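Ent-copalyl diphosphate synthase (Streptomyces platensis, PDB 5BP8) is a largely helical bacterial member of the terpene synthase family, probably related in fold to the squalene-hopene cyclases. Local coordinates at residues T34-S39 against V196-T201; P29-T34 against L76-A81; A226-G229 against A235-G238; V127-P132 against E187-T192. All coordinates share one frame; numbering follows the deposited sequence.

Interaction 1: T34-S39 against V196-T201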
loop_
_atom_site.group_PDB
_atom_site.type_symbol
_atom_site.label_atom_id
_atom_site.label_comp_id
_atom_site.label_asym_id
_atom_site.label_seq_id
_atom_site.Cartn_x
_atom_site.Cartn_y
_atom_site.Cartn_z
ATOM N N THR A 34 11.438 3.204 7.825
ATOM C CA THR A 34 12.494 4.129 8.178
ATOM C C THR A 34 13.021 3.788 9.578
ATOM O O THR A 34 14.267 3.725 9.810
ATOM C CB THR A 34 11.974 5.591 8.096
ATOM O OG1 THR A 34 11.580 5.888 6.753
ATOM C CG2 THR A 34 13.032 6.548 8.523
ATOM N N ALA A 35 12.091 3.556 10.507
ATOM C CA ALA A 35 12.448 3.115 11.848
ATOM C C ALA A 35 13.115 1.720 11.851
ATOM O O ALA A 35 14.117 1.499 12.563
ATOM C CB ALA A 35 11.232 3.129 12.752
ATOM N N ARG A 36 12.583 0.786 11.059
ATOM C CA ARG A 36 13.215 -0.523 10.960
ATOM C C ARG A 36 14.697 -0.398 10.538
ATOM O O ARG A 36 15.547 -1.121 11.090
ATOM C CB ARG A 36 12.472 -1.483 10.035
ATOM C CG ARG A 36 11.109 -1.988 10.540
ATOM C CD ARG A 36 11.151 -2.738 11.879
ATOM N NE ARG A 36 11.207 -1.780 12.973
ATOM C CZ ARG A 36 11.965 -1.887 14.055
ATOM N NH1 ARG A 36 11.993 -0.870 14.925
ATOM N NH2 ARG A 36 12.663 -2.992 14.307
ATOM N N LEU A 37 15.012 0.487 9.583
ATOM C CA LEU A 37 16.401 0.641 9.176
ATOM C C LEU A 37 17.270 1.233 10.250
ATOM O O LEU A 37 18.460 0.864 10.371
ATOM C CB LEU A 37 16.518 1.410 7.854
ATOM C CG LEU A 37 15.938 0.708 6.616
ATOM C CD1 LEU A 37 16.308 1.479 5.359
ATOM C CD2 LEU A 37 16.392 -0.733 6.519
ATOM N N VAL A 38 16.722 2.183 11.018
ATOM C CA VAL A 38 17.428 2.732 12.171
ATOM C C VAL A 38 17.772 1.611 13.143
ATOM O O VAL A 38 18.896 1.543 13.689
ATOM C CB VAL A 38 16.597 3.824 12.888
ATOM C CG1 VAL A 38 17.196 4.163 14.232
ATOM C CG2 VAL A 38 16.509 5.075 12.029
ATOM N N SER A 39 16.815 0.731 13.386
ATOM C CA SER A 39 17.031 -0.342 14.359
ATOM C C SER A 39 17.972 -1.432 13.835
ATOM O O SER A 39 18.873 -1.902 14.557
ATOM C CB SER A 39 15.696 -0.966 14.734
ATOM O OG SER A 39 15.850 -1.807 15.862
ATOM N N VAL A 196 9.948 -11.823 11.997
ATOM C CA VAL A 196 10.329 -13.164 12.341
ATOM C C VAL A 196 11.707 -13.173 13.000
ATOM O O VAL A 196 11.899 -13.855 14.013
ATOM C CB VAL A 196 10.301 -14.066 11.091
ATOM C CG1 VAL A 196 10.691 -15.482 11.437
ATOM C CG2 VAL A 196 8.910 -14.037 10.453
ATOM N N THR A 197 12.636 -12.397 12.460
ATOM C CA THR A 197 13.988 -12.345 12.954
ATOM C C THR A 197 14.628 -11.023 12.623
ATOM O O THR A 197 14.369 -10.481 11.563
ATOM C CB THR A 197 14.874 -13.487 12.368
ATOM O OG1 THR A 197 16.205 -13.410 12.935
ATOM C CG2 THR A 197 14.971 -13.414 10.866
ATOM N N ARG A 198 15.464 -10.522 13.536
ATOM C CA ARG A 198 16.220 -9.304 13.302
ATOM C C ARG A 198 17.426 -9.545 12.423
ATOM O O ARG A 198 17.984 -8.595 11.869
ATOM C CB ARG A 198 16.713 -8.707 14.634
ATOM C CG ARG A 198 15.584 -8.277 15.541
ATOM C CD ARG A 198 16.143 -7.750 16.842
ATOM N NE ARG A 198 16.913 -6.544 16.606
ATOM C CZ ARG A 198 16.441 -5.303 16.729
ATOM N NH1 ARG A 198 15.172 -5.061 17.062
ATOM N NH2 ARG A 198 17.242 -4.288 16.499
ATOM N N ASP A 199 17.862 -10.804 12.353
ATOM C CA ASP A 199 19.087 -11.172 11.671
ATOM C C ASP A 199 19.005 -12.647 11.336
ATOM O O ASP A 199 19.246 -13.492 12.175
ATOM C CB ASP A 199 20.301 -10.871 12.566
ATOM C CG ASP A 199 21.620 -11.163 11.903
ATOM O OD1 ASP A 199 21.676 -11.940 10.931
ATOM O OD2 ASP A 199 22.658 -10.636 12.397
ATOM N N GLY A 200 18.599 -12.946 10.117
ATOM C CA GLY A 200 18.450 -14.328 9.673
ATOM C C GLY A 200 17.738 -14.401 8.348
ATOM O O GLY A 200 17.271 -13.396 7.835
ATOM N N THR A 201 17.688 -15.589 7.757
ATOM C CA THR A 201 17.199 -15.725 6.375
ATOM C C THR A 201 15.897 -16.500 6.308
ATOM O O THR A 201 14.989 -16.126 5.552
ATOM C CB THR A 201 18.262 -16.396 5.498
ATOM O OG1 THR A 201 18.672 -17.636 6.099
ATOM C CG2 THR A 201 19.479 -15.472 5.412
#

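Interaction 2: P29-T34 against L76-A81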
loop_
_atom_site.group_PDB
_atom_site.type_symbol
_atom_site.label_atom_id
_atom_site.label_comp_id
_atom_site.label_asym_id
_atom_site.label_seq_id
_atom_site.Cartn_x
_atom_site.Cartn_y
_atom_site.Cartn_z
ATOM N N PRO A 29 8.280 7.698 1.293
ATOM C CA PRO A 29 8.681 7.095 2.568
ATOM C C PRO A 29 7.582 7.119 3.595
ATOM O O PRO A 29 6.656 7.934 3.519
ATOM C CB PRO A 29 9.859 7.972 3.045
ATOM C CG PRO A 29 10.320 8.736 1.838
ATOM C CD PRO A 29 9.196 8.756 0.837
ATOM N N SER A 30 7.661 6.192 4.536
ATOM C CA SER A 30 6.850 6.278 5.724
ATOM C C SER A 30 7.657 5.894 6.942
ATOM O O SER A 30 8.837 5.517 6.856
ATOM C CB SER A 30 5.567 5.424 5.618
ATOM O OG SER A 30 5.883 4.051 5.509
ATOM N N VAL A 31 7.019 6.027 8.097
ATOM C CA VAL A 31 7.712 5.830 9.364
ATOM C C VAL A 31 8.141 4.381 9.572
ATOM O O VAL A 31 9.250 4.124 10.020
ATOM C CB VAL A 31 6.797 6.287 10.519
ATOM C CG1 VAL A 31 7.329 5.838 11.868
ATOM C CG2 VAL A 31 6.616 7.807 10.467
ATOM N N TYR A 32 7.282 3.420 9.250
ATOM C CA TYR A 32 7.577 2.026 9.673
ATOM C C TYR A 32 8.961 1.521 9.240
ATOM O O TYR A 32 9.772 1.122 10.091
ATOM C CB TYR A 32 6.489 1.017 9.216
ATOM C CG TYR A 32 6.885 -0.380 9.604
ATOM C CD1 TYR A 32 6.600 -0.877 10.868
ATOM C CD2 TYR A 32 7.625 -1.185 8.749
ATOM C CE1 TYR A 32 7.012 -2.123 11.257
ATOM C CE2 TYR A 32 8.056 -2.453 9.141
ATOM C CZ TYR A 32 7.744 -2.918 10.408
ATOM O OH TYR A 32 8.140 -4.183 10.838
ATOM N N ASP A 33 9.263 1.542 7.928
ATOM C CA ASP A 33 10.530 0.970 7.478
ATOM C C ASP A 33 11.685 1.909 7.800
ATOM O O ASP A 33 12.812 1.468 7.975
ATOM C CB ASP A 33 10.580 0.634 5.972
ATOM C CG ASP A 33 10.274 -0.835 5.674
ATOM O OD1 ASP A 33 9.275 -1.372 6.192
ATOM O OD2 ASP A 33 10.990 -1.449 4.865
ATOM N N THR A 34 11.438 3.204 7.825
ATOM C CA THR A 34 12.494 4.129 8.178
ATOM C C THR A 34 13.021 3.788 9.578
ATOM O O THR A 34 14.267 3.725 9.810
ATOM C CB THR A 34 11.974 5.591 8.096
ATOM O OG1 THR A 34 11.580 5.888 6.753
ATOM C CG2 THR A 34 13.032 6.548 8.523
ATOM N N LEU A 76 5.032 1.654 17.422
ATOM C CA LEU A 76 5.857 0.507 17.850
ATOM C C LEU A 76 7.225 0.492 17.160
ATOM O O LEU A 76 8.254 0.337 17.829
ATOM C CB LEU A 76 5.142 -0.825 17.637
ATOM C CG LEU A 76 3.973 -1.130 18.598
ATOM C CD1 LEU A 76 3.230 -2.326 18.032
ATOM C CD2 LEU A 76 4.469 -1.353 20.022
ATOM N N SER A 77 7.234 0.669 15.826
ATOM C CA SER A 77 8.484 0.635 15.083
ATOM C C SER A 77 9.428 1.767 15.500
ATOM O O SER A 77 10.608 1.545 15.717
ATOM C CB SER A 77 8.218 0.718 13.585
ATOM O OG SER A 77 9.400 0.428 12.861
ATOM N N ALA A 78 8.887 2.979 15.612
ATOM C CA ALA A 78 9.686 4.146 16.004
ATOM C C ALA A 78 10.247 4.035 17.415
ATOM O O ALA A 78 11.467 4.279 17.652
ATOM C CB ALA A 78 8.855 5.414 15.864
ATOM N N VAL A 79 9.390 3.650 18.354
ATOM C CA VAL A 79 9.825 3.497 19.738
ATOM C C VAL A 79 10.915 2.426 19.873
ATOM O O VAL A 79 11.980 2.653 20.525
ATOM C CB VAL A 79 8.626 3.233 20.673
ATOM C CG1 VAL A 79 9.078 2.776 22.057
ATOM C CG2 VAL A 79 7.738 4.465 20.752
ATOM N N GLU A 80 10.699 1.279 19.229
ATOM C CA GLU A 80 11.708 0.229 19.275
ATOM C C GLU A 80 13.040 0.724 18.690
ATOM O O GLU A 80 14.122 0.472 19.287
ATOM C CB GLU A 80 11.229 -1.033 18.556
ATOM C CG GLU A 80 12.053 -2.276 18.897
ATOM C CD GLU A 80 13.370 -2.369 18.164
ATOM O OE1 GLU A 80 13.500 -1.822 17.028
ATOM O OE2 GLU A 80 14.310 -2.992 18.730
ATOM N N ALA A 81 12.979 1.435 17.559
ATOM C CA ALA A 81 14.184 1.951 16.909
ATOM C C ALA A 81 14.904 2.940 17.811
ATOM O O ALA A 81 16.158 2.900 17.936
ATOM C CB ALA A 81 13.858 2.586 15.590
#

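Interaction 3: A226-G229 against A235-G238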
loop_
_atom_site.group_PDB
_atom_site.type_symbol
_atom_site.label_atom_id
_atom_site.label_comp_id
_atom_site.label_asym_id
_atom_site.label_seq_id
_atom_site.Cartn_x
_atom_site.Cartn_y
_atom_site.Cartn_z
ATOM N N ALA A 226 17.044 -7.369 7.589
ATOM C CA ALA A 226 17.016 -8.531 8.494
ATOM C C ALA A 226 17.772 -9.701 7.861
ATOM O O ALA A 226 18.542 -10.416 8.528
ATOM C CB ALA A 226 15.568 -8.915 8.806
ATOM N N TRP A 227 17.589 -9.874 6.568
ATOM C CA TRP A 227 18.208 -10.973 5.824
ATOM C C TRP A 227 19.727 -10.796 5.776
ATOM O O TRP A 227 20.469 -11.751 6.011
ATOM C CB TRP A 227 17.622 -11.040 4.407
ATOM C CG TRP A 227 18.002 -12.268 3.610
ATOM C CD1 TRP A 227 17.264 -13.416 3.447
ATOM C CD2 TRP A 227 19.209 -12.457 2.853
ATOM N NE1 TRP A 227 17.944 -14.300 2.636
ATOM C CE2 TRP A 227 19.151 -13.757 2.289
ATOM C CE3 TRP A 227 20.356 -11.677 2.645
ATOM C CZ2 TRP A 227 20.180 -14.279 1.482
ATOM C CZ3 TRP A 227 21.397 -12.200 1.840
ATOM C CH2 TRP A 227 21.289 -13.495 1.277
ATOM N N LEU A 228 20.179 -9.578 5.514
ATOM C CA LEU A 228 21.617 -9.275 5.430
ATOM C C LEU A 228 22.341 -9.400 6.758
ATOM O O LEU A 228 23.535 -9.662 6.779
ATOM C CB LEU A 228 21.813 -7.831 4.946
ATOM C CG LEU A 228 21.511 -7.597 3.466
ATOM C CD1 LEU A 228 21.371 -6.114 3.154
ATOM C CD2 LEU A 228 22.532 -8.235 2.524
ATOM N N GLY A 229 21.649 -9.148 7.851
ATOM C CA GLY A 229 22.236 -9.246 9.156
ATOM C C GLY A 229 23.029 -8.015 9.579
ATOM O O GLY A 229 23.040 -6.976 8.900
ATOM N N ALA A 235 29.589 -5.836 -0.742
ATOM C CA ALA A 235 29.362 -6.104 -2.148
ATOM C C ALA A 235 28.047 -6.854 -2.386
ATOM O O ALA A 235 27.729 -7.196 -3.518
ATOM C CB ALA A 235 30.513 -6.894 -2.729
ATOM N N ALA A 236 27.295 -7.116 -1.326
ATOM C CA ALA A 236 26.055 -7.876 -1.456
ATOM C C ALA A 236 25.070 -7.034 -2.254
ATOM O O ALA A 236 24.962 -5.819 -2.054
ATOM C CB ALA A 236 25.488 -8.204 -0.080
ATOM N N PRO A 237 24.371 -7.663 -3.204
ATOM C CA PRO A 237 23.327 -6.933 -3.921
ATOM C C PRO A 237 22.305 -6.275 -2.995
ATOM O O PRO A 237 21.856 -5.157 -3.270
ATOM C CB PRO A 237 22.680 -8.016 -4.790
ATOM C CG PRO A 237 23.793 -8.978 -5.042
ATOM C CD PRO A 237 24.610 -9.001 -3.788
ATOM N N GLY A 238 21.959 -6.933 -1.899
ATOM C CA GLY A 238 20.988 -6.346 -0.967
ATOM C C GLY A 238 21.455 -5.031 -0.385
ATOM O O GLY A 238 20.646 -4.153 -0.073
#

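Interaction 4: V127-P132 against E187-T192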
loop_
_atom_site.group_PDB
_atom_site.type_symbol
_atom_site.label_atom_id
_atom_site.label_comp_id
_atom_site.label_asym_id
_atom_site.label_seq_id
_atom_site.Cartn_x
_atom_site.Cartn_y
_atom_site.Cartn_z
ATOM N N VAL A 127 0.288 -7.572 10.493
ATOM C CA VAL A 127 0.204 -6.974 11.829
ATOM C C VAL A 127 0.341 -8.009 12.981
ATOM O O VAL A 127 0.943 -7.713 14.019
ATOM C CB VAL A 127 -1.061 -6.125 11.980
ATOM C CG1 VAL A 127 -2.347 -6.961 11.901
ATOM C CG2 VAL A 127 -1.008 -5.342 13.269
ATOM N N GLU A 128 -0.169 -9.220 12.756
ATOM C CA GLU A 128 -0.058 -10.320 13.722
ATOM C C GLU A 128 1.381 -10.789 13.937
ATOM O O GLU A 128 1.640 -11.541 14.881
ATOM C CB GLU A 128 -0.875 -11.523 13.253
ATOM C CG GLU A 128 -2.343 -11.227 13.083
ATOM C CD GLU A 128 -3.036 -12.286 12.226
ATOM O OE1 GLU A 128 -2.683 -12.437 11.027
ATOM O OE2 GLU A 128 -3.915 -12.972 12.767
ATOM N N PHE A 129 2.295 -10.403 13.059
ATOM C CA PHE A 129 3.715 -10.694 13.253
ATOM C C PHE A 129 4.453 -9.456 13.710
ATOM O O PHE A 129 5.188 -9.485 14.695
ATOM C CB PHE A 129 4.334 -11.255 11.970
ATOM C CG PHE A 129 3.633 -12.496 11.481
ATOM C CD1 PHE A 129 3.818 -13.689 12.137
ATOM C CD2 PHE A 129 2.727 -12.446 10.422
ATOM C CE1 PHE A 129 3.144 -14.836 11.722
ATOM C CE2 PHE A 129 2.049 -13.576 10.006
ATOM C CZ PHE A 129 2.261 -14.777 10.647
ATOM N N VAL A 130 4.260 -8.379 12.960
ATOM C CA VAL A 130 4.991 -7.144 13.155
ATOM C C VAL A 130 4.766 -6.563 14.570
ATOM O O VAL A 130 5.720 -6.196 15.264
ATOM C CB VAL A 130 4.509 -6.142 12.098
ATOM C CG1 VAL A 130 4.995 -4.745 12.393
ATOM C CG2 VAL A 130 5.002 -6.592 10.722
ATOM N N ALA A 131 3.511 -6.487 14.973
ATOM C CA ALA A 131 3.174 -5.801 16.219
ATOM C C ALA A 131 3.689 -6.545 17.467
ATOM O O ALA A 131 4.420 -5.946 18.269
ATOM C CB ALA A 131 1.690 -5.507 16.291
ATOM N N PRO A 132 3.434 -7.871 17.576
ATOM C CA PRO A 132 4.013 -8.544 18.750
ATOM C C PRO A 132 5.518 -8.626 18.721
ATOM O O PRO A 132 6.168 -8.612 19.780
ATOM C CB PRO A 132 3.417 -9.954 18.729
ATOM C CG PRO A 132 2.672 -10.066 17.440
ATOM C CD PRO A 132 2.481 -8.719 16.831
ATOM N N GLU A 187 6.410 -17.498 0.830
ATOM C CA GLU A 187 6.817 -16.393 -0.021
ATOM C C GLU A 187 6.099 -15.078 0.314
ATOM O O GLU A 187 6.721 -14.020 0.306
ATOM C CB GLU A 187 6.598 -16.735 -1.488
ATOM C CG GLU A 187 7.576 -17.756 -2.013
ATOM C CD GLU A 187 7.511 -17.896 -3.525
ATOM O OE1 GLU A 187 6.770 -17.126 -4.193
ATOM O OE2 GLU A 187 8.202 -18.798 -4.022
ATOM N N LYS A 188 4.800 -15.144 0.590
ATOM C CA LYS A 188 4.034 -13.931 0.861
ATOM C C LYS A 188 4.448 -13.259 2.177
ATOM O O LYS A 188 4.079 -12.091 2.421
ATOM C CB LYS A 188 2.541 -14.230 0.875
ATOM C CG LYS A 188 2.069 -14.929 2.147
ATOM C CD LYS A 188 0.709 -15.572 1.919
ATOM C CE LYS A 188 -0.356 -14.531 1.636
ATOM N NZ LYS A 188 -1.722 -15.133 1.503
ATOM N N LEU A 189 5.144 -13.993 3.046
ATOM C CA LEU A 189 5.653 -13.427 4.306
ATOM C C LEU A 189 7.117 -13.005 4.234
ATOM O O LEU A 189 7.646 -12.489 5.209
ATOM C CB LEU A 189 5.470 -14.430 5.459
ATOM C CG LEU A 189 3.974 -14.709 5.763
ATOM C CD1 LEU A 189 3.852 -15.830 6.788
ATOM C CD2 LEU A 189 3.258 -13.459 6.246
ATOM N N TRP A 190 7.792 -13.193 3.104
ATOM C CA TRP A 190 9.154 -12.662 2.995
ATOM C C TRP A 190 9.197 -11.156 3.212
ATOM O O TRP A 190 10.164 -10.633 3.754
ATOM C CB TRP A 190 9.755 -12.971 1.628
ATOM C CG TRP A 190 9.979 -14.456 1.378
ATOM C CD1 TRP A 190 9.757 -15.495 2.259
ATOM C CD2 TRP A 190 10.469 -15.060 0.163
ATOM N NE1 TRP A 190 10.070 -16.703 1.646
ATOM C CE2 TRP A 190 10.510 -16.462 0.374
ATOM C CE3 TRP A 190 10.819 -14.557 -1.082
ATOM C CZ2 TRP A 190 10.938 -17.353 -0.609
ATOM C CZ3 TRP A 190 11.233 -15.440 -2.069
ATOM C CH2 TRP A 190 11.290 -16.828 -1.822
ATOM N N HIS A 191 8.154 -10.472 2.760
ATOM C CA HIS A 191 8.005 -9.037 2.949
ATOM C C HIS A 191 8.048 -8.628 4.430
ATOM O O HIS A 191 8.352 -7.455 4.730
ATOM C CB HIS A 191 6.673 -8.590 2.340
ATOM C CG HIS A 191 6.531 -7.109 2.245
ATOM N ND1 HIS A 191 7.233 -6.357 1.337
ATOM C CD2 HIS A 191 5.781 -6.231 2.957
ATOM C CE1 HIS A 191 6.932 -5.081 1.489
ATOM N NE2 HIS A 191 6.051 -4.979 2.468
ATOM N N THR A 192 7.756 -9.579 5.337
ATOM C CA THR A 192 7.689 -9.316 6.769
ATOM C C THR A 192 8.760 -10.094 7.571
ATOM O O THR A 192 8.649 -10.304 8.790
ATOM C CB THR A 192 6.252 -9.498 7.306
ATOM O OG1 THR A 192 6.165 -9.029 8.669
ATOM C CG2 THR A 192 5.795 -10.850 7.249
#

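Interaction 1: T34-S39 against V196-T201
The guanidinium groups of Arg36 and Arg198 approach each other, while Ser39 OG lies at the edge of the Arg198 group, near its plane. Arg198 NH1 likewise stands at the edge of the Arg36 group, 4.3 Å from Arg36 NH2. Relative to the Arg198 guanidinium, Arg36 NH2 is placed obliquely. The one hydrogen bond between the segments runs from Arg198 NH2 to Ser39 OG at 2.9 Å; its N-H...O angle is 150°, and the oxygen sits 19° out of the guanidinium plane. Two rotations bring these atoms together: Ser39 OG lies opposite its own backbone N (chi1 -168°), and the arginine chain bends at chi3 to reach the helix from a loop residue. That loop is braced locally by an ST turn, in which Asp199 N donates to Thr197 OG1 at 3.1 Å.

The like charges share an acceptor. Glu80 forms salt bridges with Arg36 NH1 and Arg198 NH1 and a hydrogen bond with Ser39 OG; Asp137 is a second carboxylate partner of Arg198 NH1. With Arg36 and Glu80 buried, this cluster should keep both carboxylates ionised; the hydrogen bond links the segments directly, the charges through Glu80.

Interaction 2: P29-T34 against L76-A81
The first turn of helix 31-40 meets helix 72-86 with a close backbone approach, the CA atoms of Tyr32 and Ser77 lying 5.7 Å apart. Ser77 makes the closest contacts here. Its OG swings to the side of the carbonyl carbon (chi1 -169°), and from there the hydroxyl donates to Tyr32 O at 2.9 Å; the oxygen is approached in the carbonyl plane, on a lone pair, with a C=O...O angle of 131°. The same serine lies against the phenol ring: OG is over one face, and Ser77 CB comes within 3.5 Å of Tyr32 CD1. One residue therefore meets both the carbonyl and the ring of Tyr32. Ser77 OG also accepts from Arg36 NE, one turn further along helix 31-40, which uses the hydroxyl as donor and acceptor at once.

This is helix-on-helix packing within a mainly helical fold of the kind found in squalene-hopene cyclase relatives, and the small residues Ser77, Ala78 and Ala81 line the side of helix 72-86 that faces helix 31-40. At the flank, Val31 CG1 touches Ala78 CB at 4.3 Å, while Val31 also packs on Tyr53 and Leu54 of helix 47-57. Where helix 31-40 begins, Thr34 OG1 donates back to Ser30 O at 2.8 Å, from a position tilted 25° out of the carbonyl plane. Asp499 takes hydrogen bonds at the same end of the helix, from Tyr32 N and with Ser30 OG, and the far end of the Tyr32 side chain is hydrogen-bonded through OH to Glu194.

Interaction 3: A226-G229 against A235-G238
Leu228 reaches Ala236 and Gly238 because chi1 of -73° sets its CG opposite the carbonyl carbon, and chi2 of 165° then spreads the two methyl groups over different targets. CD2 meets Ala236 CB at 3.9 Å. The other branch, CD1, lies on the backbone of Gly238, 3.7 Å from Gly238 C. With no side chain in between, the leucine rests directly on the glycine's main chain, and the CA atoms of Leu228 and Gly238 come to 7.1 Å.

The contact closes a helix-loop-helix: helix 221-228 ends at Gly229, whose positive phi (82°) breaks the helical path, and helix 237-249 starts after Ala236, its N-cap residue. Leu228, in the last turn of the first helix, thus spans the connecting loop to touch the first turn of the second. The contact is van der Waals only: methyl on methyl at Ala236, methyl on peptide at Gly238. Leu228 continues along helix 237-249 to Val239 and Leu242, so its isobutyl group lies along the first turns of that helix.

Interaction 4: V127-P132 against E187-T192
The opening turns of helix 127-144 meet the segment 187-192 that leads into the short helix 193-196, and two side-chain pairs carry the contact: Phe129 with Leu189, and Val130 with Thr192. Phe129 CE2 touches Leu189 CD2 at 4.0 Å; the two side chains run nearly at right angles, and the methyl group comes to the ring obliquely. Leu189 lies three residues, about one turn, before Thr192, and the segment coils tightly there, since Thr192 N bonds to Leu189 O (2.9 Å) and Trp190 N to Glu187 O (3.1 Å). That coiling turns Leu189 and Thr192 toward the same helix.

In the second pair, Thr192 OG1 lies 3.4 Å from Val130 CG2. A chi1 of -171° points this hydroxyl away from the threonine's own N and turns it onto the valine methyl, where it is buried with no polar partner anywhere in the model. Burying a hydroxyl against hydrocarbon in this way should carry an energetic cost. The helix itself is kinked at Pro132, whose N makes no bond to the preceding turn, although Ala131 N still bonds to Val127 O at 3.0 Å.

Around the contact, Phe129 also packs on Leu172, Leu173 and Val176 of helix 171-179, so the ring touches both helix 171-179 and the 187-192 segment. Val127 and Val130 lean on Val73, and Ala131 on Leu76, both in helix 72-86, which places helix 127-144 between helix 72-86 and the 187-192 segment.

In the fold
Interactions 1 and 2 lie 11 Å apart between centres, share Thr34 on helix 31-40, and are coupled by Glu80 of helix 72-86, whose OE1 is 2.8 Å from Arg36 NH1 and 2.6 Å from Ser39 OG. Interaction 3 is equally distant from interaction 1 and touches it through the backbone, with Gly200 N 3.0 Å from Ala226 O, a probable hydrogen bond. Interaction 4 lies within the chain loop closed by interaction 1, and its 187-192 segment runs on towards 196-201. It meets interaction 2 where Val130 CG1 packs at 3.5 Å on Tyr32 CE1. Interaction 3 touches neither interaction 2 nor interaction 4, the nearest atoms being about 9 and 7 Å away.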